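Local coordinates for RNA-dependent RNA polymerase (PDB 6DX2), which belongs to a viral protein that probably copies RNA, and in this portion forms its viral OTU domain, a cysteine protease with deubiquitinase activity, at residues 11-14 against 18-21; 37-40 against 44-47; 71-74 against 79-82; 81-86 against 90-95; 143-146 against 151-154. One frame throughout, in Å; residues are numbered along the deposited sequence.

Interaction 1: residues 11-14 against 18-21; sequences WQPN and VYNS
With its CG anti to the carbonyl carbon (chi1 -68°), Trp11 lays its indole alongside the opposing strand, where Ser21 CB sits over one face, 3.5 Å from CZ3 of the tryptophan and displaced toward the rim of the six-membered ring. This is a CH-pi contact made by the methylene of a polar residue; Ser21 OG itself bonds to Gln23 and to the backbone of Asn10. Tyr19, turned the same way about its first torsion, brings CD2 to 3.7 Å from Trp11 CB, and its ring lies at a slant to the Pro13 pyrrolidine, whose CB is also near. Between the strands, Gln12 and Asn20 form an antiparallel hydrogen-bonded pair, with Gln12 N to Asn20 O at 2.8 Å and the reverse bond equally short. Asn14 then closes the loop end twice: its N donates to Val18 O at 2.8 Å, while its OD1 accepts Val18 N at 3.1 Å, the donor standing about 45° out of the amide plane. Lys132 of the neighbouring strand adds cation-pi contacts to both Trp11 and Tyr19. The whole is a beta hairpin, formed by strands 12-13 and 18-21, at the margin of the mixed sheet.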
loop_
_atom_site.group_PDB
_atom_site.type_symbol
_atom_site.label_atom_id
_atom_site.label_comp_id
_atom_site.label_asym_id
_atom_site.label_seq_id
_atom_site.Cartn_x
_atom_site.Cartn_y
_atom_site.Cartn_z
ATOM N N TRP A 11 -7.526 -8.221 -12.878
ATOM C CA TRP A 11 -6.193 -8.072 -12.309
ATOM C C TRP A 11 -5.278 -9.094 -12.972
ATOM O O TRP A 11 -5.663 -10.250 -13.139
ATOM C CB TRP A 11 -6.225 -8.302 -10.795
ATOM C CG TRP A 11 -6.963 -7.221 -10.070
ATOM C CD1 TRP A 11 -8.254 -7.227 -9.608
ATOM C CD2 TRP A 11 -6.423 -5.955 -9.734
ATOM N NE1 TRP A 11 -8.531 -6.038 -8.979
ATOM C CE2 TRP A 11 -7.412 -5.242 -9.026
ATOM C CE3 TRP A 11 -5.178 -5.387 -9.921
ATOM C CZ2 TRP A 11 -7.215 -3.946 -8.554
ATOM C CZ3 TRP A 11 -4.946 -4.083 -9.425
ATOM C CH2 TRP A 11 -5.985 -3.379 -8.746
ATOM N N GLN A 12 -4.086 -8.673 -13.357
ATOM C CA GLN A 12 -3.214 -9.620 -14.046
ATOM C C GLN A 12 -2.063 -9.962 -13.114
ATOM O O GLN A 12 -1.342 -9.055 -12.684
ATOM C CB GLN A 12 -2.696 -9.002 -15.348
ATOM C CG GLN A 12 -1.851 -9.945 -16.207
ATOM C CD GLN A 12 -2.328 -11.410 -16.167
ATOM O OE1 GLN A 12 -3.485 -11.708 -16.460
ATOM N NE2 GLN A 12 -1.420 -12.323 -15.821
ATOM N N PRO A 13 -1.884 -11.213 -12.698
ATOM C CA PRO A 13 -0.851 -11.504 -11.711
ATOM C C PRO A 13 0.465 -11.746 -12.424
ATOM O O PRO A 13 0.492 -12.207 -13.560
ATOM C CB PRO A 13 -1.334 -12.811 -11.058
ATOM C CG PRO A 13 -2.218 -13.428 -12.048
ATOM C CD PRO A 13 -2.855 -12.311 -12.846
ATOM N N ASN A 14 1.551 -11.362 -11.775
ATOM C CA ASN A 14 2.830 -11.929 -12.174
ATOM C C ASN A 14 3.120 -13.140 -11.289
ATOM O O ASN A 14 2.362 -13.470 -10.363
ATOM C CB ASN A 14 3.919 -10.846 -12.159
ATOM C CG ASN A 14 4.224 -10.307 -10.773
ATOM O OD1 ASN A 14 4.031 -10.975 -9.766
ATOM N ND2 ASN A 14 4.720 -9.086 -10.723
ATOM N N VAL A 18 2.095 -10.418 -7.463
ATOM C CA VAL A 18 1.681 -9.027 -7.530
ATOM C C VAL A 18 0.789 -8.869 -8.747
ATOM O O VAL A 18 1.105 -9.366 -9.832
ATOM C CB VAL A 18 2.907 -8.086 -7.612
ATOM C CG1 VAL A 18 2.504 -6.640 -7.702
ATOM C CG2 VAL A 18 3.923 -8.369 -6.462
ATOM N N TYR A 19 -0.342 -8.214 -8.572
ATOM C CA TYR A 19 -1.261 -8.019 -9.670
ATOM C C TYR A 19 -1.198 -6.601 -10.186
ATOM O O TYR A 19 -1.039 -5.634 -9.414
ATOM C CB TYR A 19 -2.687 -8.267 -9.250
ATOM C CG TYR A 19 -2.978 -9.601 -8.614
ATOM C CD1 TYR A 19 -2.663 -9.820 -7.287
ATOM C CD2 TYR A 19 -3.684 -10.595 -9.336
ATOM C CE1 TYR A 19 -2.998 -10.998 -6.645
ATOM C CE2 TYR A 19 -4.027 -11.818 -8.707
ATOM C CZ TYR A 19 -3.667 -12.014 -7.391
ATOM O OH TYR A 19 -4.026 -13.129 -6.695
ATOM N N ASN A 20 -1.402 -6.486 -11.484
ATOM C CA ASN A 20 -1.476 -5.183 -12.102
ATOM C C ASN A 20 -2.782 -5.008 -12.869
ATOM O O ASN A 20 -3.410 -5.969 -13.350
ATOM C CB ASN A 20 -0.230 -4.978 -12.994
ATOM C CG ASN A 20 0.971 -4.434 -12.180
ATOM O OD1 ASN A 20 0.990 -3.247 -11.778
ATOM N ND2 ASN A 20 1.963 -5.304 -11.909
ATOM N N SER A 21 -3.214 -3.754 -12.932
ATOM C CA SER A 21 -4.420 -3.486 -13.684
ATOM C C SER A 21 -4.198 -2.247 -14.529
ATOM O O SER A 21 -3.622 -1.257 -14.064
ATOM C CB SER A 21 -5.633 -3.306 -12.782
ATOM O OG SER A 21 -6.803 -3.256 -13.602
#

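Interaction 2: residues 37-40 against 44-47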
loop_
_atom_site.group_PDB
_atom_site.type_symbol
_atom_site.label_atom_id
_atom_site.label_comp_id
_atom_site.label_asym_id
_atom_site.label_seq_id
_atom_site.Cartn_x
_atom_site.Cartn_y
_atom_site.Cartn_z
ATOM N N PRO A 37 -1.610 13.762 7.217
ATOM C CA PRO A 37 -0.525 14.768 7.184
ATOM C C PRO A 37 0.545 14.390 6.170
ATOM O O PRO A 37 0.939 13.226 6.061
ATOM C CB PRO A 37 0.028 14.754 8.616
ATOM C CG PRO A 37 -1.122 14.327 9.448
ATOM C CD PRO A 37 -1.828 13.257 8.589
ATOM N N GLY A 38 1.028 15.388 5.433
ATOM C CA GLY A 38 1.874 15.103 4.288
ATOM C C GLY A 38 3.364 14.926 4.524
ATOM O O GLY A 38 4.174 15.204 3.636
ATOM N N ASP A 39 3.763 14.426 5.663
ATOM C CA ASP A 39 5.178 14.176 5.853
ATOM C C ASP A 39 5.528 12.768 5.361
ATOM O O ASP A 39 4.680 12.018 4.862
ATOM C CB ASP A 39 5.595 14.325 7.310
ATOM C CG ASP A 39 4.844 13.368 8.255
ATOM O OD1 ASP A 39 4.774 12.155 7.970
ATOM O OD2 ASP A 39 4.355 13.820 9.330
ATOM N N GLY A 40 6.786 12.401 5.581
ATOM C CA GLY A 40 7.333 11.146 5.056
ATOM C C GLY A 40 6.765 9.886 5.686
ATOM O O GLY A 40 6.963 8.793 5.136
ATOM N N PHE A 44 2.390 5.152 6.266
ATOM C CA PHE A 44 2.056 4.503 7.520
ATOM C C PHE A 44 0.878 5.169 8.187
ATOM O O PHE A 44 0.080 4.482 8.800
ATOM C CB PHE A 44 3.313 4.467 8.424
ATOM C CG PHE A 44 4.525 3.817 7.702
ATOM C CD1 PHE A 44 4.591 2.419 7.519
ATOM C CD2 PHE A 44 5.475 4.642 7.068
ATOM C CE1 PHE A 44 5.678 1.860 6.818
ATOM C CE2 PHE A 44 6.517 4.117 6.354
ATOM C CZ PHE A 44 6.620 2.729 6.205
ATOM N N TYR A 45 0.747 6.495 8.064
ATOM C CA TYR A 45 -0.480 7.162 8.516
ATOM C C TYR A 45 -1.672 6.588 7.784
ATOM O O TYR A 45 -2.745 6.386 8.374
ATOM C CB TYR A 45 -0.451 8.644 8.210
ATOM C CG TYR A 45 0.575 9.473 8.977
ATOM C CD1 TYR A 45 1.187 8.975 10.156
ATOM C CD2 TYR A 45 1.033 10.665 8.430
ATOM C CE1 TYR A 45 2.174 9.762 10.845
ATOM C CE2 TYR A 45 2.023 11.401 9.061
ATOM C CZ TYR A 45 2.584 10.949 10.255
ATOM O OH TYR A 45 3.563 11.699 10.872
ATOM N N SER A 46 -1.509 6.382 6.471
ATOM C CA SER A 46 -2.630 5.978 5.644
ATOM C C SER A 46 -3.090 4.580 6.004
ATOM O O SER A 46 -4.313 4.332 6.116
ATOM C CB SER A 46 -2.234 6.071 4.182
ATOM O OG SER A 46 -2.087 7.423 3.790
ATOM N N VAL A 47 -2.139 3.652 6.131
ATOM C CA VAL A 47 -2.478 2.283 6.520
ATOM C C VAL A 47 -3.097 2.273 7.910
ATOM O O VAL A 47 -4.127 1.621 8.137
ATOM C CB VAL A 47 -1.226 1.403 6.457
ATOM C CG1 VAL A 47 -1.496 0.056 7.181
ATOM C CG2 VAL A 47 -0.913 1.221 4.994
#
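Asp39 and Tyr45 meet where a Gly-Asp-Gly-Asn-Cys sequence runs into helix 42-52, the motif that in OTU proteases brings the nucleophilic cysteine to the start of a helix. Tyr45 OH donates to Asp39 OD2 at 2.7 Å, and OD2 receives it on its syn lone pair, the one on the side of the other carboxylate oxygen. Carboxylate and phenol ring are turned 64° against each other, and OD2 lies at the ring edge near its plane. Asp39 holds this position with CG between its own backbone N and carbonyl carbon (chi1 59°), which also swings OD1 back to cap the N of Asn41 in the turn ahead of the helix. On the same ring, Pro37 O approaches the edge in plane, 3.5 Å from Tyr45 CD2, and the proline CD packs on that carbon at 3.9 Å. Beyond the pair, Leu55 touches both Pro37 and Tyr45, and Trp58 meets the tyrosine ring edge-to-face. Chemically, the hydroxyl is engaged as donor to Asp39 and as acceptor from Asn41 ND2, while each carboxylate oxygen has its own N-H or O-H partner. The rotation of the Asp39 side chain is thereby fixed, and the loop is tied to the helix it precedes.

Interaction 3: residues 71-74 against 79-82; sequences ANWG and AKLN
Lys80 sets its CG over the indole of Trp73 and then carries the rest of its chain past the ring. That CG lies over one ring face, 3.7 Å from Trp73 CE2 and displaced toward the rim, in a CH-pi contact whose line to the five-membered ring centroid is 27° off the normal. The two side chains slide past each other in opposite directions. Further round the six-membered ring, Ala79 CB approaches Trp73 CZ3 at 3.6 Å and CH2 at about the same distance. A bend at chi3 (-89°) turns the end of the lysine away from the ring, to Gly74, where Lys80 NZ donates to the carbonyl O at 2.6 Å. The approach is well to one side of the carbonyl, with a C=O...N angle of 112°. The contact thus spans a helix-to-helix connection: residues 73-74 open a 3-10 turn after helix 58-71, and Ala79 and Lys80 belong to the short, weakly bonded helix 77-82, in which Asn82 N bonds back to Ala79 O at 3.0 Å. In the next shell, Trp73 is packed by Ser86 and Tyr89 of helix 86-93. Ala79 turns its methyl group also toward Val103 of helix 102-112, which touches Asn82 as well.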
loop_
_atom_site.group_PDB
_atom_site.type_symbol
_atom_site.label_atom_id
_atom_site.label_comp_id
_atom_site.label_asym_id
_atom_site.label_seq_id
_atom_site.Cartn_x
_atom_site.Cartn_y
_atom_site.Cartn_z
ATOM N N ALA A 71 11.719 -12.376 10.091
ATOM C CA ALA A 71 11.420 -13.798 10.091
ATOM C C ALA A 71 11.298 -14.383 8.695
ATOM O O ALA A 71 11.489 -15.592 8.524
ATOM C CB ALA A 71 10.121 -14.070 10.843
ATOM N N ASN A 72 10.981 -13.568 7.699
ATOM C CA ASN A 72 10.565 -14.038 6.386
ATOM C C ASN A 72 11.213 -13.209 5.288
ATOM O O ASN A 72 10.561 -12.796 4.330
ATOM C CB ASN A 72 9.048 -13.943 6.229
ATOM C CG ASN A 72 8.369 -15.038 6.937
ATOM O OD1 ASN A 72 8.889 -16.142 6.946
ATOM N ND2 ASN A 72 7.229 -14.759 7.574
ATOM N N TRP A 73 12.514 -12.970 5.415
ATOM C CA TRP A 73 13.191 -12.075 4.486
ATOM C C TRP A 73 13.067 -12.559 3.045
ATOM O O TRP A 73 12.949 -11.747 2.121
ATOM C CB TRP A 73 14.662 -11.959 4.889
ATOM C CG TRP A 73 15.494 -11.052 4.045
ATOM C CD1 TRP A 73 16.649 -11.372 3.404
ATOM C CD2 TRP A 73 15.249 -9.659 3.769
ATOM N NE1 TRP A 73 17.152 -10.259 2.753
ATOM C CE2 TRP A 73 16.311 -9.199 2.958
ATOM C CE3 TRP A 73 14.242 -8.762 4.134
ATOM C CZ2 TRP A 73 16.383 -7.879 2.501
ATOM C CZ3 TRP A 73 14.316 -7.449 3.675
ATOM C CH2 TRP A 73 15.377 -7.027 2.866
ATOM N N GLY A 74 13.130 -13.881 2.827
ATOM C CA GLY A 74 13.020 -14.415 1.478
ATOM C C GLY A 74 11.700 -14.099 0.781
ATOM O O GLY A 74 11.662 -14.072 -0.452
ATOM N N ALA A 79 11.938 -5.696 -1.232
ATOM C CA ALA A 79 12.935 -5.212 -0.289
ATOM C C ALA A 79 14.324 -5.751 -0.615
ATOM O O ALA A 79 15.312 -5.016 -0.516
ATOM C CB ALA A 79 12.552 -5.600 1.134
ATOM N N LYS A 80 14.411 -7.034 -1.008
ATOM C CA LYS A 80 15.675 -7.673 -1.392
ATOM C C LYS A 80 16.348 -7.025 -2.587
ATOM O O LYS A 80 17.561 -7.180 -2.753
ATOM C CB LYS A 80 15.411 -9.144 -1.689
ATOM C CG LYS A 80 15.236 -9.996 -0.461
ATOM C CD LYS A 80 15.342 -11.470 -0.842
ATOM C CE LYS A 80 13.988 -12.064 -1.230
ATOM N NZ LYS A 80 14.027 -13.556 -1.519
ATOM N N LEU A 81 15.613 -6.309 -3.429
ATOM C CA LEU A 81 16.235 -5.593 -4.545
ATOM C C LEU A 81 16.933 -4.328 -4.094
ATOM O O LEU A 81 17.879 -3.882 -4.746
ATOM C CB LEU A 81 15.189 -5.209 -5.597
ATOM C CG LEU A 81 14.683 -6.327 -6.498
ATOM C CD1 LEU A 81 15.855 -6.954 -7.222
ATOM C CD2 LEU A 81 13.914 -7.370 -5.725
ATOM N N ASN A 82 16.467 -3.735 -2.997
ATOM C CA ASN A 82 16.936 -2.454 -2.504
ATOM C C ASN A 82 17.866 -2.578 -1.310
ATOM O O ASN A 82 18.496 -1.593 -0.946
ATOM C CB ASN A 82 15.735 -1.574 -2.108
ATOM C CG ASN A 82 14.929 -1.081 -3.313
ATOM O OD1 ASN A 82 15.366 -1.234 -4.449
ATOM N ND2 ASN A 82 13.774 -0.403 -3.052
#

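Interaction 4: residues 81-86 against 90-95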
loop_
_atom_site.group_PDB
_atom_site.type_symbol
_atom_site.label_atom_id
_atom_site.label_comp_id
_atom_site.label_asym_id
_atom_site.label_seq_id
_atom_site.Cartn_x
_atom_site.Cartn_y
_atom_site.Cartn_z
ATOM N N LEU A 81 15.613 -6.309 -3.429
ATOM C CA LEU A 81 16.235 -5.593 -4.545
ATOM C C LEU A 81 16.933 -4.328 -4.094
ATOM O O LEU A 81 17.879 -3.882 -4.746
ATOM C CB LEU A 81 15.189 -5.209 -5.597
ATOM C CG LEU A 81 14.683 -6.327 -6.498
ATOM C CD1 LEU A 81 15.855 -6.954 -7.222
ATOM C CD2 LEU A 81 13.914 -7.370 -5.725
ATOM N N ASN A 82 16.467 -3.735 -2.997
ATOM C CA ASN A 82 16.936 -2.454 -2.504
ATOM C C ASN A 82 17.866 -2.578 -1.310
ATOM O O ASN A 82 18.496 -1.593 -0.946
ATOM C CB ASN A 82 15.735 -1.574 -2.108
ATOM C CG ASN A 82 14.929 -1.081 -3.313
ATOM O OD1 ASN A 82 15.366 -1.234 -4.449
ATOM N ND2 ASN A 82 13.774 -0.403 -3.052
ATOM N N TYR A 83 17.944 -3.737 -0.664
ATOM C CA TYR A 83 18.709 -3.857 0.573
ATOM C C TYR A 83 19.450 -5.176 0.583
ATOM O O TYR A 83 18.920 -6.187 0.115
ATOM C CB TYR A 83 17.802 -3.786 1.814
ATOM C CG TYR A 83 17.232 -2.419 1.981
ATOM C CD1 TYR A 83 17.925 -1.443 2.676
ATOM C CD2 TYR A 83 16.008 -2.097 1.424
ATOM C CE1 TYR A 83 17.426 -0.165 2.799
ATOM C CE2 TYR A 83 15.486 -0.816 1.549
ATOM C CZ TYR A 83 16.196 0.142 2.239
ATOM O OH TYR A 83 15.660 1.415 2.367
ATOM N N ALA A 84 20.662 -5.173 1.167
ATOM C CA ALA A 84 21.500 -6.372 1.193
ATOM C C ALA A 84 20.974 -7.439 2.145
ATOM O O ALA A 84 21.187 -8.631 1.910
ATOM C CB ALA A 84 22.943 -6.021 1.582
ATOM N N ASN A 85 20.329 -7.047 3.234
ATOM C CA ASN A 85 19.852 -8.019 4.205
ATOM C C ASN A 85 18.711 -7.390 4.977
ATOM O O ASN A 85 18.424 -6.189 4.844
ATOM C CB ASN A 85 20.954 -8.450 5.169
ATOM C CG ASN A 85 21.679 -7.262 5.772
ATOM O OD1 ASN A 85 21.126 -6.539 6.596
ATOM N ND2 ASN A 85 22.944 -7.070 5.377
ATOM N N SER A 86 18.021 -8.235 5.750
ATOM C CA SER A 86 16.872 -7.744 6.507
ATOM C C SER A 86 17.309 -6.737 7.565
ATOM O O SER A 86 16.565 -5.798 7.878
ATOM C CB SER A 86 16.107 -8.909 7.160
ATOM O OG SER A 86 16.838 -9.385 8.275
ATOM N N ARG A 90 15.517 -3.169 7.969
ATOM C CA ARG A 90 14.735 -2.772 9.137
ATOM C C ARG A 90 15.266 -1.484 9.739
ATOM O O ARG A 90 14.481 -0.635 10.166
ATOM C CB ARG A 90 14.708 -3.881 10.180
ATOM C CG ARG A 90 13.871 -5.057 9.712
ATOM C CD ARG A 90 13.995 -6.187 10.757
ATOM N NE ARG A 90 15.057 -7.137 10.432
ATOM C CZ ARG A 90 16.070 -7.427 11.245
ATOM N NH1 ARG A 90 16.159 -6.824 12.425
ATOM N NH2 ARG A 90 16.984 -8.313 10.872
ATOM N N ALA A 91 16.584 -1.297 9.736
ATOM C CA ALA A 91 17.163 -0.093 10.333
ATOM C C ALA A 91 16.755 1.157 9.553
ATOM O O ALA A 91 16.501 2.218 10.140
ATOM C CB ALA A 91 18.686 -0.214 10.394
ATOM N N ASP A 92 16.692 1.049 8.231
ATOM C CA ASP A 92 16.266 2.183 7.414
ATOM C C ASP A 92 14.766 2.438 7.557
ATOM O O ASP A 92 14.337 3.563 7.809
ATOM C CB ASP A 92 16.603 1.917 5.950
ATOM C CG ASP A 92 16.710 3.191 5.140
ATOM O OD1 ASP A 92 17.087 4.227 5.735
ATOM O OD2 ASP A 92 16.410 3.164 3.924
ATOM N N MET A 93 13.953 1.394 7.377
ATOM C CA MET A 93 12.502 1.563 7.376
ATOM C C MET A 93 12.006 2.092 8.717
ATOM O O MET A 93 11.025 2.852 8.750
ATOM C CB MET A 93 11.835 0.216 7.011
ATOM C CG MET A 93 10.354 0.176 6.953
ATOM S SD MET A 93 9.611 -0.102 8.593
ATOM C CE MET A 93 10.104 -1.810 8.890
ATOM N N LEU A 94 12.654 1.723 9.811
ATOM C CA LEU A 94 12.141 2.112 11.115
ATOM C C LEU A 94 12.404 3.577 11.438
ATOM O O LEU A 94 11.931 4.078 12.462
ATOM C CB LEU A 94 12.773 1.252 12.203
ATOM C CG LEU A 94 12.131 -0.138 12.220
ATOM C CD1 LEU A 94 12.939 -1.094 13.064
ATOM C CD2 LEU A 94 10.691 -0.028 12.724
ATOM N N ARG A 95 13.183 4.260 10.619
ATOM C CA ARG A 95 13.513 5.629 10.923
ATOM C C ARG A 95 12.339 6.527 10.581
ATOM O O ARG A 95 11.621 6.277 9.628
ATOM C CB ARG A 95 14.735 6.063 10.127
ATOM C CG ARG A 95 16.003 5.360 10.502
ATOM C CD ARG A 95 17.155 6.145 9.945
ATOM N NE ARG A 95 16.949 7.594 10.065
ATOM C CZ ARG A 95 17.191 8.475 9.094
ATOM N NH1 ARG A 95 17.651 8.075 7.914
ATOM N NH2 ARG A 95 16.980 9.764 9.305
#
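Ser86 OG takes a nearly straight hydrogen bond from Arg90 NH2, 2.8 Å long with an angle of 173° at the hydrogen. The oxygen lies within a few degrees of the guanidinium plane, so the serine meets the group at its edge. One turn of helix links the same two residues through the backbone as well, Arg90 N donating to Ser86 O at 2.8 Å, an ordinary i to i+4 bond. The arginine chain folds back over its own helix start by a bend at chi3 (-93°), passing Ser86 O with its CG at 3.3 Å. On the other flank, Tyr83 OH donates to Asp92 OD2 at 2.5 Å, so short that little should be read into the exact value. Asp92 OD2 lies at the edge of the phenol ring, near its plane, and ring and carboxylate are turned 55° against each other. Asn85 stands at the N-cap of the helix, its OD1 receiving the N of Asp88. Around this surface patch, Tyr83 meets Tyr89 edge-to-face, and Tyr98 touches both Tyr83 and Asp92. Arg90 packs on Ala70 and Met93 on Ile65 and Ala66, so helix 86-93, which follows helix 77-82 in the chain, lies against helix 58-71.

Interaction 5: residues 143-146 against 151-154; sequences NLKL and IEPL
Leu146 and Ile151 lie side by side, their side chains pointing the same way, with Leu146 CD1 against Ile151 CG1 at 3.8 Å. They form a non-hydrogen-bonded antiparallel pair, with both side chains on the same face of the sheet. Ile151 also reaches along the sheet with its other branch, CG2, which lies anti to the backbone N and comes to 4.1 Å from Leu144 CB. Leu144 and Pro153 continue this face, where Phe43 and Ser46 of helix 42-52 close over it. On the opposite face, Leu154 drapes over the stem of Lys145, Leu154 CG being 3.8 Å from Lys145 CB. Leu154 CB meets Asn143 CB at a similar 3.9 Å. The remainder of the lysine chain extends from this base, bending at chi3 (82°) to carry NZ to a salt bridge with Glu125, while Glu152 turns its carboxylate away from the partner strand to receive the N of Val36 at OE1.

Strands 142-147 and 150-156 form a beta hairpin within the mixed sheet of this OTU domain. Lys145 and Glu152 form a hydrogen-bonded pair, with Lys145 N to Glu152 O at 2.8 Å and Glu152 N to Lys145 O at 3.0 Å. Asn143, although buried, is well partnered: its OD1 accepts Trp119 NE1, its ND2 reaches Val138 O, and a water held by both N and ND2 of Asn143 also bonds to Leu154 O at 2.7 Å.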
loop_
_atom_site.group_PDB
_atom_site.type_symbol
_atom_site.label_atom_id
_atom_site.label_comp_id
_atom_site.label_asym_id
_atom_site.label_seq_id
_atom_site.Cartn_x
_atom_site.Cartn_y
_atom_site.Cartn_z
ATOM N N ASN A 143 -6.910 0.507 0.194
ATOM C CA ASN A 143 -6.768 1.227 -1.060
ATOM C C ASN A 143 -6.014 2.501 -0.765
ATOM O O ASN A 143 -6.530 3.339 -0.026
ATOM C CB ASN A 143 -8.140 1.525 -1.648
ATOM C CG ASN A 143 -8.796 0.253 -2.132
ATOM O OD1 ASN A 143 -8.334 -0.307 -3.108
ATOM N ND2 ASN A 143 -9.698 -0.320 -1.334
ATOM N N LEU A 144 -4.864 2.676 -1.423
ATOM C CA LEU A 144 -4.011 3.843 -1.202
ATOM C C LEU A 144 -3.892 4.599 -2.497
ATOM O O LEU A 144 -3.655 3.981 -3.548
ATOM C CB LEU A 144 -2.588 3.377 -0.751
ATOM C CG LEU A 144 -2.587 2.575 0.556
ATOM C CD1 LEU A 144 -1.147 2.222 0.876
ATOM C CD2 LEU A 144 -3.207 3.369 1.742
ATOM N N LYS A 145 -4.034 5.917 -2.407
ATOM C CA LYS A 145 -3.852 6.790 -3.542
ATOM C C LYS A 145 -2.457 7.357 -3.492
ATOM O O LYS A 145 -2.078 8.017 -2.511
ATOM C CB LYS A 145 -4.875 7.917 -3.541
ATOM C CG LYS A 145 -4.807 8.830 -4.766
ATOM C CD LYS A 145 -5.929 9.894 -4.717
ATOM C CE LYS A 145 -5.515 11.054 -3.839
ATOM N NZ LYS A 145 -6.660 11.973 -3.593
ATOM N N LEU A 146 -1.716 7.164 -4.571
ATOM C CA LEU A 146 -0.380 7.743 -4.707
ATOM C C LEU A 146 -0.481 8.858 -5.703
ATOM O O LEU A 146 -0.705 8.611 -6.892
ATOM C CB LEU A 146 0.571 6.654 -5.218
ATOM C CG LEU A 146 1.096 5.693 -4.167
ATOM C CD1 LEU A 146 0.016 4.983 -3.355
ATOM C CD2 LEU A 146 1.972 4.649 -4.891
ATOM N N ILE A 151 0.822 9.916 -0.255
ATOM C CA ILE A 151 -0.074 8.791 -0.138
ATOM C C ILE A 151 -1.216 9.227 0.743
ATOM O O ILE A 151 -1.004 9.850 1.799
ATOM C CB ILE A 151 0.630 7.545 0.431
ATOM C CG1 ILE A 151 1.659 7.065 -0.576
ATOM C CG2 ILE A 151 -0.397 6.440 0.832
ATOM C CD1 ILE A 151 2.277 5.814 -0.195
ATOM N N GLU A 152 -2.432 8.931 0.288
ATOM C CA GLU A 152 -3.635 9.160 1.065
ATOM C C GLU A 152 -4.480 7.890 1.090
ATOM O O GLU A 152 -4.485 7.106 0.131
ATOM C CB GLU A 152 -4.446 10.318 0.476
ATOM C CG GLU A 152 -3.591 11.562 0.149
ATOM C CD GLU A 152 -2.988 12.263 1.380
ATOM O OE1 GLU A 152 -3.493 12.032 2.503
ATOM O OE2 GLU A 152 -2.021 13.069 1.207
ATOM N N PRO A 153 -5.168 7.634 2.183
ATOM C CA PRO A 153 -6.124 6.509 2.200
ATOM C C PRO A 153 -7.352 6.793 1.333
ATOM O O PRO A 153 -7.805 7.926 1.239
ATOM C CB PRO A 153 -6.502 6.409 3.691
ATOM C CG PRO A 153 -6.092 7.683 4.310
ATOM C CD PRO A 153 -5.207 8.448 3.410
ATOM N N LEU A 154 -7.906 5.742 0.727
ATOM C CA LEU A 154 -9.186 5.799 0.022
ATOM C C LEU A 154 -10.173 4.894 0.736
ATOM O O LEU A 154 -9.788 3.841 1.216
ATOM C CB LEU A 154 -9.013 5.288 -1.424
ATOM C CG LEU A 154 -8.034 6.157 -2.255
ATOM C CD1 LEU A 154 -7.726 5.296 -3.533
ATOM C CD2 LEU A 154 -8.704 7.506 -2.546
HETATM O O HOH W 1 -9.528 1.166 1.403
#

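Overall arrangement
Interactions 1 and 5 are two hairpins of one mixed sheet, their centres 18 Å apart with strands 127-133 and 116-121 between them. Interaction 5 touches interaction 2, whose helix 42-52 packs against the sheet: Ser46 OG is 3.3 Å from Pro153 CD, so the helix that in OTU proteases carries the catalytic cysteine at its start rests on this hairpin. Interactions 3 and 4 share Leu81 and Asn82 and form a second, helical cluster with centres 8 Å apart, in contact where Trp73 CE2 lies 3.4 Å from Ser86 N. At the nearest atoms, interaction 4 comes within about 5 Å of interaction 2. Interaction 3 stays about 11 Å from interaction 2.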